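Local atomic coordinates of KLLA0F12672p (Kluyveromyces lactis, PDB entry 4M3O), a protein that probably dephosphorylates the C-terminal domain repeats of RNA polymerase II, and is represented here by its zinc-binding N-terminal domain. Residues T57-D60 with Y61-L64; Q66-L70 with V71-G75; C112-A115 with H116-S120; Q121-Q124 with F125-D129. One frame throughout, in Å; residues are numbered along the deposited sequence.

Contact 1: residues T57-D60 with Y61-L64; sequences TKQD and YADL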
loop_
_atom_site.group_PDB
_atom_site.type_symbol
_atom_site.label_atom_id
_atom_site.label_comp_id
_atom_site.label_asym_id
_atom_site.label_seq_id
_atom_site.Cartn_x
_atom_site.Cartn_y
_atom_site.Cartn_z
ATOM N N THR A 57 6.331 4.631 -2.330
ATOM C CA THR A 57 7.715 4.661 -1.870
ATOM C C THR A 57 7.742 3.924 -0.559
ATOM O O THR A 57 6.691 3.597 0.008
ATOM C CB THR A 57 8.222 6.073 -1.597
ATOM O OG1 THR A 57 7.433 6.668 -0.536
ATOM C CG2 THR A 57 8.136 6.896 -2.851
ATOM N N LYS A 58 8.941 3.659 -0.052
ATOM C CA LYS A 58 9.080 2.968 1.177
ATOM C C LYS A 58 8.412 3.756 2.331
ATOM O O LYS A 58 7.785 3.158 3.237
ATOM C CB LYS A 58 10.563 2.786 1.536
ATOM C CG LYS A 58 11.342 1.760 0.763
ATOM C CD LYS A 58 12.776 1.728 1.279
ATOM C CE LYS A 58 13.522 0.419 1.103
ATOM N NZ LYS A 58 13.461 -0.073 -0.263
ATOM N N GLN A 59 8.557 5.096 2.304
ATOM C CA GLN A 59 7.945 5.955 3.294
ATOM C C GLN A 59 6.410 6.036 3.156
ATOM O O GLN A 59 5.739 6.101 4.146
ATOM C CB GLN A 59 8.482 7.392 3.182
ATOM C CG GLN A 59 7.958 8.281 4.337
ATOM C CD GLN A 59 8.387 7.707 5.668
ATOM O OE1 GLN A 59 9.565 7.441 5.855
ATOM N NE2 GLN A 59 7.436 7.444 6.561
ATOM N N ASP A 60 5.879 6.094 1.951
ATOM C CA ASP A 60 4.416 6.067 1.779
ATOM C C ASP A 60 3.831 4.784 2.306
ATOM O O ASP A 60 2.744 4.785 2.818
ATOM C CB ASP A 60 3.979 6.115 0.293
ATOM C CG ASP A 60 4.426 7.349 -0.447
ATOM O OD1 ASP A 60 4.629 8.422 0.207
ATOM O OD2 ASP A 60 4.567 7.206 -1.703
ATOM N N TYR A 61 4.555 3.670 2.141
ATOM C CA TYR A 61 4.139 2.384 2.704
ATOM C C TYR A 61 4.126 2.408 4.231
ATOM O O TYR A 61 3.120 2.041 4.829
ATOM C CB TYR A 61 4.983 1.176 2.199
ATOM C CG TYR A 61 4.461 -0.141 2.741
ATOM C CD1 TYR A 61 3.321 -0.778 2.184
ATOM C CD2 TYR A 61 5.055 -0.745 3.818
ATOM C CE1 TYR A 61 2.844 -1.982 2.670
ATOM C CE2 TYR A 61 4.562 -1.934 4.329
ATOM C CZ TYR A 61 3.448 -2.543 3.757
ATOM O OH TYR A 61 3.004 -3.708 4.314
ATOM N N ALA A 62 5.197 2.854 4.843
ATOM C CA ALA A 62 5.221 3.050 6.321
ATOM C C ALA A 62 4.078 3.925 6.809
ATOM O O ALA A 62 3.469 3.620 7.838
ATOM C CB ALA A 62 6.547 3.662 6.799
ATOM N N ASP A 63 3.755 4.992 6.078
ATOM C CA ASP A 63 2.638 5.817 6.466
ATOM C C ASP A 63 1.296 5.080 6.270
ATOM O O ASP A 63 0.395 5.219 7.110
ATOM C CB ASP A 63 2.624 7.120 5.655
ATOM C CG ASP A 63 3.967 7.941 5.794
ATOM O OD1 ASP A 63 4.740 7.750 6.756
ATOM O OD2 ASP A 63 4.267 8.759 4.904
ATOM N N LEU A 64 1.172 4.310 5.168
ATOM C CA LEU A 64 0.024 3.425 4.977
ATOM C C LEU A 64 -0.226 2.571 6.237
ATOM O O LEU A 64 -1.365 2.443 6.736
ATOM C CB LEU A 64 0.235 2.556 3.731
ATOM C CG LEU A 64 -0.895 1.647 3.234
ATOM C CD1 LEU A 64 -0.624 0.945 1.921
ATOM C CD2 LEU A 64 -1.209 0.561 4.218
#
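Gln-59 carries its amide along the helix surface to the carboxylate of Asp-63, where NE2 donates a hydrogen bond of 2.7 Å to Asp-63 OD1. The acceptor lies in the amide plane of Gln-59. The donor meets OD1 on the syn side but well out of the carboxylate plane, and the two flat groups are turned 38° against each other. A bend at chi2 (59°) brings the amide round to its partner, and Gln-59 CG runs 3.8 Å from Asp-63 OD2. NE2 also passes 3.9 Å from the methyl CB of Ala-62. The same carboxylate hangs over a backbone oxygen, Asp-63 OD2 standing 3.1 Å from Gln-59 O; these are two acceptors close together, and Gln-59 O has its donor in Asp-63 N.

The same residues belong to the start of helix 58-70. Thr-57 and Asp-60 form a capping box there: Asp-60 N donates to Thr-57 OG1 at 3.0 Å, and Thr-57 N returns a bond of 3.2 Å to Asp-60 OD2, meeting that oxygen from above the carboxylate plane. Thr-57 O then takes the amide of Tyr-61 at 3.0 Å, and Ala-62, Asp-63 and Leu-64 repeat the four-residue spacing. The negative charge of Asp-60, in the first turn, would probably be favoured by the positive end of the helix dipole.

Tyr-61 and Lys-58 face the following helix, 114-125: Tyr-61 OH is hydrogen-bonded to Ser-120 OG, its ring meets that of Tyr-123, and Lys-58 NZ reaches Phe-125 O and Leu-127 O where that helix gives way to loop.

Contact 2: residues Q66-L70 with V71-G75; sequences QERNL and VKRCG. With ZN (zinc ion), chain C.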
loop_
_atom_site.group_PDB
_atom_site.type_symbol
_atom_site.label_atom_id
_atom_site.label_comp_id
_atom_site.label_asym_id
_atom_site.label_seq_id
_atom_site.Cartn_x
_atom_site.Cartn_y
_atom_site.Cartn_z
ATOM N N GLN A 66 0.744 3.070 9.261
ATOM C CA GLN A 66 0.322 3.891 10.416
ATOM C C GLN A 66 -1.181 4.233 10.320
ATOM O O GLN A 66 -1.943 4.024 11.225
ATOM C CB GLN A 66 1.102 5.203 10.392
ATOM C CG GLN A 66 1.875 5.457 11.650
ATOM C CD GLN A 66 3.077 4.550 11.785
ATOM O OE1 GLN A 66 2.968 3.354 12.108
ATOM N NE2 GLN A 66 4.255 5.128 11.561
ATOM N N GLU A 67 -1.570 4.780 9.191
ATOM C CA GLU A 67 -2.972 5.148 8.953
ATOM C C GLU A 67 -3.890 3.939 9.088
ATOM O O GLU A 67 -4.988 4.052 9.655
ATOM C CB GLU A 67 -3.098 5.768 7.571
ATOM C CG GLU A 67 -3.973 6.962 7.407
ATOM C CD GLU A 67 -3.578 8.071 8.316
ATOM O OE1 GLU A 67 -4.418 8.415 9.147
ATOM O OE2 GLU A 67 -2.438 8.557 8.202
ATOM N N ARG A 68 -3.432 2.760 8.653
ATOM C CA ARG A 68 -4.266 1.558 8.832
ATOM C C ARG A 68 -4.431 1.188 10.312
ATOM O O ARG A 68 -5.541 0.796 10.781
ATOM C CB ARG A 68 -3.738 0.364 8.028
ATOM C CG ARG A 68 -4.095 0.390 6.534
ATOM C CD ARG A 68 -3.408 -0.724 5.782
ATOM N NE ARG A 68 -3.787 -2.056 6.224
ATOM C CZ ARG A 68 -4.857 -2.701 5.772
ATOM N NH1 ARG A 68 -5.664 -2.097 4.885
ATOM N NH2 ARG A 68 -5.131 -3.937 6.233
ATOM N N ASN A 69 -3.340 1.299 11.056
ATOM C CA ASN A 69 -3.421 1.052 12.482
ATOM C C ASN A 69 -4.423 2.024 13.242
ATOM O O ASN A 69 -5.148 1.601 14.118
ATOM C CB ASN A 69 -2.022 1.151 13.095
ATOM C CG ASN A 69 -1.097 0.022 12.666
ATOM O OD1 ASN A 69 -1.511 -1.004 12.072
ATOM N ND2 ASN A 69 0.164 0.210 12.961
ATOM N N LEU A 70 -4.452 3.284 12.850
ATOM C CA LEU A 70 -5.380 4.289 13.429
ATOM C C LEU A 70 -6.833 3.957 13.203
ATOM O O LEU A 70 -7.661 4.480 13.902
ATOM C CB LEU A 70 -5.151 5.685 12.853
ATOM C CG LEU A 70 -3.784 6.285 13.143
ATOM C CD1 LEU A 70 -3.627 7.549 12.326
ATOM C CD2 LEU A 70 -3.713 6.628 14.617
ATOM N N VAL A 71 -7.143 3.138 12.201
ATOM C CA VAL A 71 -8.521 2.636 12.024
ATOM C C VAL A 71 -8.610 1.129 12.418
ATOM O O VAL A 71 -9.482 0.364 12.000
ATOM C CB VAL A 71 -8.997 2.923 10.597
ATOM C CG1 VAL A 71 -10.470 2.577 10.421
ATOM C CG2 VAL A 71 -8.762 4.399 10.250
ATOM N N LYS A 72 -7.703 0.738 13.271
ATOM C CA LYS A 72 -7.637 -0.612 13.796
ATOM C C LYS A 72 -7.475 -1.720 12.744
ATOM O O LYS A 72 -7.976 -2.827 12.890
ATOM C CB LYS A 72 -8.781 -0.884 14.760
ATOM C CG LYS A 72 -8.763 0.110 15.920
ATOM C CD LYS A 72 -9.909 -0.143 16.873
ATOM C CE LYS A 72 -10.202 1.103 17.697
ATOM N NZ LYS A 72 -11.431 0.820 18.469
ATOM N N ARG A 73 -6.645 -1.463 11.749
ATOM C CA ARG A 73 -6.310 -2.588 10.817
ATOM C C ARG A 73 -4.849 -2.966 10.927
ATOM O O ARG A 73 -3.948 -2.075 11.095
ATOM C CB ARG A 73 -6.734 -2.212 9.415
ATOM C CG ARG A 73 -8.256 -2.317 9.289
ATOM C CD ARG A 73 -8.899 -1.286 8.401
ATOM N NE ARG A 73 -9.216 -1.880 7.120
ATOM C CZ ARG A 73 -10.396 -1.888 6.522
ATOM N NH1 ARG A 73 -11.462 -1.281 7.030
ATOM N NH2 ARG A 73 -10.495 -2.483 5.354
ATOM N N CYS A 74 -4.614 -4.276 10.925
ATOM C CA CYS A 74 -3.263 -4.796 10.696
ATOM C C CYS A 74 -2.595 -3.997 9.563
ATOM O O CYS A 74 -3.229 -3.657 8.548
ATOM C CB CYS A 74 -3.272 -6.281 10.341
ATOM S SG CYS A 74 -1.601 -6.985 10.020
ATOM N N GLY A 75 -1.341 -3.664 9.793
ATOM C CA GLY A 75 -0.553 -2.891 8.868
ATOM C C GLY A 75 -0.432 -3.492 7.480
ATOM O O GLY A 75 -0.453 -2.767 6.488
HETATM ZN ZN ZN C . -2.375 -9.153 9.743
#
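Arg-68 grips the carbonyl of Cys-74 side-on, with two nitrogens on one oxygen. The hydrogen bonds run from Arg-68 NE to Cys-74 O at 2.9 Å and from Arg-68 NH2 to the same oxygen at 3.0 Å. NE lies in the carbonyl plane, while the oxygen sits 16° out of the guanidinium plane. The bend at chi3 (62°) turns the guanidinium back toward the chain that follows its helix.

Charge is settled outside the two segments. Arg-68 NH1 comes within 4.2 Å of Arg-73 NE, yet both side chains form salt bridges with Asp-42 OD1, and the shared acid probably offsets the closeness of the two positive groups; Arg-68 NH1 also donates to Leu-38 O. The guanidinium planes stand 81° apart. In van der Waals packing, Arg-73 CB lies over one face of the Arg-68 guanidinium, toward its rim and 4.0 Å from NH2. A lysine in place of Arg-68 would probably lose the paired grip on Cys-74 O and leave the backbone at Cys-74, a zinc ligand, freer to shift.

The backbone closes helix 58-70 with a Schellman motif, Lys-72 at positive phi being its C-prime residue. Arg-73 N donates to Arg-68 O at 2.7 Å, and Lys-72 N to Asn-69 O at 2.8 Å. Val-71 N reaches Arg-68 O as well, at 3.2 Å, from the opposite face of the carbonyl to Arg-73 N.

Cys-74 SG binds the zinc ion at 2.3 Å, in a site completed by Cys-79, Cys-112 and His-116.

Contact 3: residues C112-A115 with H116-S120; sequences CTKA and HFRCS. With ZN (zinc ion), chain C.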
loop_
_atom_site.group_PDB
_atom_site.type_symbol
_atom_site.label_atom_id
_atom_site.label_comp_id
_atom_site.label_asym_id
_atom_site.label_seq_id
_atom_site.Cartn_x
_atom_site.Cartn_y
_atom_site.Cartn_z
ATOM N N CYS A 112 -1.015 -7.993 13.250
ATOM C CA CYS A 112 -1.761 -9.042 13.951
ATOM C C CYS A 112 -0.830 -10.117 14.516
ATOM O O CYS A 112 -1.109 -10.670 15.587
ATOM C CB CYS A 112 -2.809 -9.714 13.020
ATOM S SG CYS A 112 -2.112 -10.533 11.549
ATOM N N THR A 113 0.291 -10.357 13.835
ATOM C CA THR A 113 1.216 -11.503 14.107
ATOM C C THR A 113 2.658 -11.196 13.705
ATOM O O THR A 113 2.914 -10.213 12.989
ATOM C CB THR A 113 0.852 -12.754 13.229
ATOM O OG1 THR A 113 0.816 -12.374 11.827
ATOM C CG2 THR A 113 -0.500 -13.284 13.622
ATOM N N LYS A 114 3.604 -12.047 14.087
ATOM C CA LYS A 114 4.981 -11.800 13.670
ATOM C C LYS A 114 5.151 -12.062 12.135
ATOM O O LYS A 114 5.993 -11.450 11.428
ATOM C CB LYS A 114 5.918 -12.705 14.453
ATOM C CG LYS A 114 7.389 -12.378 14.289
ATOM C CD LYS A 114 8.171 -13.675 14.285
ATOM C CE LYS A 114 7.955 -14.438 12.974
ATOM N NZ LYS A 114 9.025 -15.441 12.774
ATOM N N ALA A 115 4.352 -12.981 11.659
ATOM C CA ALA A 115 4.340 -13.422 10.298
ATOM C C ALA A 115 4.000 -12.210 9.400
ATOM O O ALA A 115 4.737 -11.925 8.416
ATOM C CB ALA A 115 3.326 -14.564 10.149
ATOM N N HIS A 116 2.966 -11.465 9.788
ATOM C CA HIS A 116 2.539 -10.254 9.027
ATOM C C HIS A 116 3.507 -9.111 9.181
ATOM O O HIS A 116 3.743 -8.390 8.211
ATOM C CB HIS A 116 1.068 -9.898 9.273
ATOM C CG HIS A 116 0.132 -10.684 8.406
ATOM N ND1 HIS A 116 -1.222 -10.478 8.364
ATOM C CD2 HIS A 116 0.389 -11.631 7.465
ATOM C CE1 HIS A 116 -1.772 -11.295 7.477
ATOM N NE2 HIS A 116 -0.809 -12.001 6.912
ATOM N N PHE A 117 4.115 -8.964 10.367
ATOM C CA PHE A 117 5.336 -8.146 10.481
ATOM C C PHE A 117 6.403 -8.487 9.381
ATOM O O PHE A 117 6.853 -7.613 8.687
ATOM C CB PHE A 117 5.947 -8.265 11.896
ATOM C CG PHE A 117 7.241 -7.541 12.062
ATOM C CD1 PHE A 117 7.397 -6.247 11.655
ATOM C CD2 PHE A 117 8.318 -8.186 12.652
ATOM C CE1 PHE A 117 8.611 -5.585 11.827
ATOM C CE2 PHE A 117 9.515 -7.546 12.810
ATOM C CZ PHE A 117 9.675 -6.246 12.435
ATOM N N ARG A 118 6.763 -9.757 9.238
ATOM C CA ARG A 118 7.803 -10.164 8.269
ATOM C C ARG A 118 7.341 -9.981 6.814
ATOM O O ARG A 118 8.100 -9.559 5.954
ATOM C CB ARG A 118 8.242 -11.634 8.554
ATOM C CG ARG A 118 8.919 -11.865 9.896
ATOM C CD ARG A 118 10.174 -10.984 10.026
ATOM N NE ARG A 118 11.155 -11.506 10.981
ATOM C CZ ARG A 118 12.165 -10.790 11.503
ATOM N NH1 ARG A 118 12.333 -9.497 11.250
ATOM N NH2 ARG A 118 13.047 -11.376 12.287
ATOM N N CYS A 119 6.092 -10.324 6.520
ATOM C CA CYS A 119 5.569 -10.163 5.169
ATOM C C CYS A 119 5.600 -8.694 4.754
ATOM O O CYS A 119 5.895 -8.345 3.600
ATOM C CB CYS A 119 4.138 -10.706 5.073
ATOM S SG CYS A 119 3.941 -12.475 5.292
ATOM N N SER A 120 5.281 -7.842 5.731
ATOM C CA SER A 120 5.279 -6.411 5.576
ATOM C C SER A 120 6.655 -5.807 5.326
ATOM O O SER A 120 6.840 -5.019 4.369
ATOM C CB SER A 120 4.587 -5.712 6.794
ATOM O OG SER A 120 4.473 -4.318 6.472
HETATM ZN ZN ZN C . -2.375 -9.153 9.743
#
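Thr-113 places its hydroxyl oxygen on the amide of His-116, where OG1 accepts from His-116 N at 3.1 Å as the N-cap of helix 114-125. Lying between its own backbone N and carbonyl carbon (chi1 54°), OG1 faces that amide and also borders His-116 CB. Thr-113 O is used too: Phe-117 N donates to it at 3.1 Å and almost straight, 175° at the hydrogen. Arg-118 N is taken by Lys-114 O at 2.9 Å and Cys-119 N by Ala-115 O at 2.8 Å, so the amides from His-116 to Cys-119 all find acceptors in the residues preceding them.

Both imidazole nitrogens of the buried His-116 are engaged. ND1 binds the zinc ion at 2.2 Å, while NE2 is hydrogen-bonded to Glu-154 OE2; with the zinc on ND1, this second-shell carboxylate helps to hold the ring's rotation and would probably polarise it. Cys-112 SG binds the same ion at 2.3 Å and comes within 3.3 Å of His-116 ND1 because both are its ligands; the sulfur stands oblique to the ring.

Farther out two like charges lie near each other without contact, each with a partner elsewhere. Arg-118 CG lies 4.1 Å from Lys-114 CE, but Arg-118 NH1 turns to Gln-121 OE1, and Lys-114 NZ makes a weak bond to Ala-157 O.

Cys-112 just before the helix and His-116 within its first turn supply half of a three-cysteine, one-histidine zinc site, completed by Cys-74 and Cys-79, as expected of the RTR1-type zinc finger.

Contact 4: residues Q121-Q124 with F125-D129; sequences QFYQ and FQLSD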
loop_
_atom_site.group_PDB
_atom_site.type_symbol
_atom_site.label_atom_id
_atom_site.label_comp_id
_atom_site.label_asym_id
_atom_site.label_seq_id
_atom_site.Cartn_x
_atom_site.Cartn_y
_atom_site.Cartn_z
ATOM N N GLN A 121 7.620 -6.179 6.135
ATOM C CA GLN A 121 9.028 -5.852 5.895
ATOM C C GLN A 121 9.569 -6.357 4.512
ATOM O O GLN A 121 10.231 -5.625 3.767
ATOM C CB GLN A 121 9.875 -6.635 6.918
ATOM C CG GLN A 121 9.775 -6.097 8.318
ATOM C CD GLN A 121 10.808 -6.781 9.213
ATOM O OE1 GLN A 121 10.861 -8.006 9.306
ATOM N NE2 GLN A 121 11.680 -5.994 9.790
ATOM N N PHE A 122 9.228 -7.603 4.195
ATOM C CA PHE A 122 9.630 -8.234 2.949
ATOM C C PHE A 122 9.141 -7.398 1.775
ATOM O O PHE A 122 9.908 -7.093 0.832
ATOM C CB PHE A 122 9.069 -9.655 2.904
ATOM C CG PHE A 122 9.548 -10.496 1.739
ATOM C CD1 PHE A 122 8.844 -10.530 0.545
ATOM C CD2 PHE A 122 10.694 -11.320 1.840
ATOM C CE1 PHE A 122 9.255 -11.359 -0.515
ATOM C CE2 PHE A 122 11.130 -12.112 0.751
ATOM C CZ PHE A 122 10.385 -12.130 -0.413
ATOM N N TYR A 123 7.877 -6.991 1.845
ATOM C CA TYR A 123 7.307 -6.149 0.785
ATOM C C TYR A 123 7.979 -4.774 0.754
ATOM O O TYR A 123 8.320 -4.297 -0.302
ATOM C CB TYR A 123 5.812 -6.012 0.988
ATOM C CG TYR A 123 5.036 -5.269 -0.046
ATOM C CD1 TYR A 123 4.742 -5.850 -1.277
ATOM C CD2 TYR A 123 4.555 -3.986 0.213
ATOM C CE1 TYR A 123 4.011 -5.149 -2.218
ATOM C CE2 TYR A 123 3.789 -3.279 -0.719
ATOM C CZ TYR A 123 3.528 -3.876 -1.949
ATOM O OH TYR A 123 2.747 -3.197 -2.860
ATOM N N GLN A 124 8.143 -4.136 1.916
ATOM C CA GLN A 124 8.680 -2.777 1.992
ATOM C C GLN A 124 10.081 -2.728 1.503
ATOM O O GLN A 124 10.454 -1.790 0.781
ATOM C CB GLN A 124 8.606 -2.213 3.420
ATOM C CG GLN A 124 9.112 -0.801 3.427
ATOM C CD GLN A 124 9.292 -0.231 4.797
ATOM O OE1 GLN A 124 9.882 -0.859 5.626
ATOM N NE2 GLN A 124 8.844 1.012 5.011
ATOM N N PHE A 125 10.900 -3.702 1.924
ATOM C CA PHE A 125 12.289 -3.758 1.445
ATOM C C PHE A 125 12.398 -3.684 -0.081
ATOM O O PHE A 125 13.401 -3.196 -0.592
ATOM C CB PHE A 125 12.985 -5.046 1.913
ATOM C CG PHE A 125 13.184 -5.128 3.386
ATOM C CD1 PHE A 125 13.369 -4.013 4.136
ATOM C CD2 PHE A 125 13.266 -6.361 4.003
ATOM C CE1 PHE A 125 13.571 -4.098 5.507
ATOM C CE2 PHE A 125 13.475 -6.473 5.352
ATOM C CZ PHE A 125 13.645 -5.335 6.118
ATOM N N GLN A 126 11.378 -4.110 -0.814
ATOM C CA GLN A 126 11.520 -4.104 -2.249
ATOM C C GLN A 126 10.985 -2.821 -2.884
ATOM O O GLN A 126 11.080 -2.651 -4.057
ATOM C CB GLN A 126 10.763 -5.280 -2.868
ATOM C CG GLN A 126 11.276 -6.642 -2.395
ATOM C CD GLN A 126 10.273 -7.701 -2.782
ATOM O OE1 GLN A 126 10.202 -8.063 -3.914
ATOM N NE2 GLN A 126 9.484 -8.185 -1.844
ATOM N N LEU A 127 10.353 -1.954 -2.121
ATOM C CA LEU A 127 9.783 -0.790 -2.755
ATOM C C LEU A 127 10.924 0.225 -3.024
ATOM O O LEU A 127 11.929 0.237 -2.331
ATOM C CB LEU A 127 8.790 -0.220 -1.794
ATOM C CG LEU A 127 7.318 -0.469 -1.742
ATOM C CD1 LEU A 127 6.697 -1.464 -2.628
ATOM C CD2 LEU A 127 6.693 -0.409 -0.336
ATOM N N SER A 128 10.723 1.096 -4.001
ATOM C CA SER A 128 11.720 2.049 -4.464
ATOM C C SER A 128 11.573 3.296 -3.653
ATOM O O SER A 128 10.448 3.631 -3.212
ATOM C CB SER A 128 11.411 2.353 -5.950
ATOM O OG SER A 128 12.160 3.424 -6.449
ATOM N N ASP A 129 12.680 4.008 -3.440
ATOM C CA ASP A 129 12.612 5.378 -2.897
ATOM C C ASP A 129 12.530 6.480 -3.947
ATOM O O ASP A 129 12.444 7.653 -3.587
ATOM C CB ASP A 129 13.793 5.673 -1.982
ATOM C CG ASP A 129 13.616 5.060 -0.630
ATOM O OD1 ASP A 129 14.640 4.785 0.038
ATOM O OD2 ASP A 129 12.428 4.818 -0.273
#
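Gln-126 runs back along the helix end to Phe-122, and its CB, CG, CD and NE2 meet the preceding turn in succession. CB starts 3.7 Å from Tyr-123 O. CG, anti to its own carbonyl carbon (chi1 -61°), passes Phe-122 O at 3.5 Å, and the chain stays extended as CD goes by the same oxygen. At the tip NE2 donates to Phe-122 O across 2.9 Å, nearly straight at 173°. The acceptor lies in the amide plane, although the nitrogen stands well above the carbonyl plane of Phe-122. NE2 also lies 3.4 Å from Phe-122 CD1, with ring and amide planes 77° apart, and it has a further partner in Gln-150 O.

This is the C-terminal end of helix 114-125, where the bonding changes register. Phe-125 N still takes Gln-121 O, four residues back, at 2.7 Å. Gln-126 N and Leu-127 N instead reach Tyr-123 O and Gln-124 O, only three back, which leaves Phe-122 O to the side chain of Gln-126. Were Gln-126 replaced by alanine, Phe-122 O would probably lose this donor, and Gln-150 O the amide that reaches it.

Two rings complete the packing of this turn. Phe-125 lays a face over Gln-121 O, and its CE2 touches Gln-121 CB at 3.9 Å. Leu-127 makes a CH-pi contact, its CD1 over one face of Tyr-123 and 3.9 Å from CE2, while the Tyr-123 hydroxyl is bonded to Met-49 O.

Contacts 1 and 2 lie in series on helix 58-70, contacts 3 and 4 on helix 114-125, and the pairs tie the two helices and their flanking loops together at several points. Contacts 1 and 4, centres 9 Å apart, are joined by Lys-58 NZ to Leu-127 O at 2.6 Å. Contacts 2 and 3, centres 14 Å apart, share the zinc ion, which joins the loop after helix 58-70 to the start of helix 114-125 and takes three of its four ligands from them. Tyr-61 OH, 2.7 Å from Ser-120 OG, links contact 1 to contact 3, the Tyr-61 side chain being about 9 Å from the zinc. Contacts 2 and 4 do not touch, their nearest atoms about 8 Å apart.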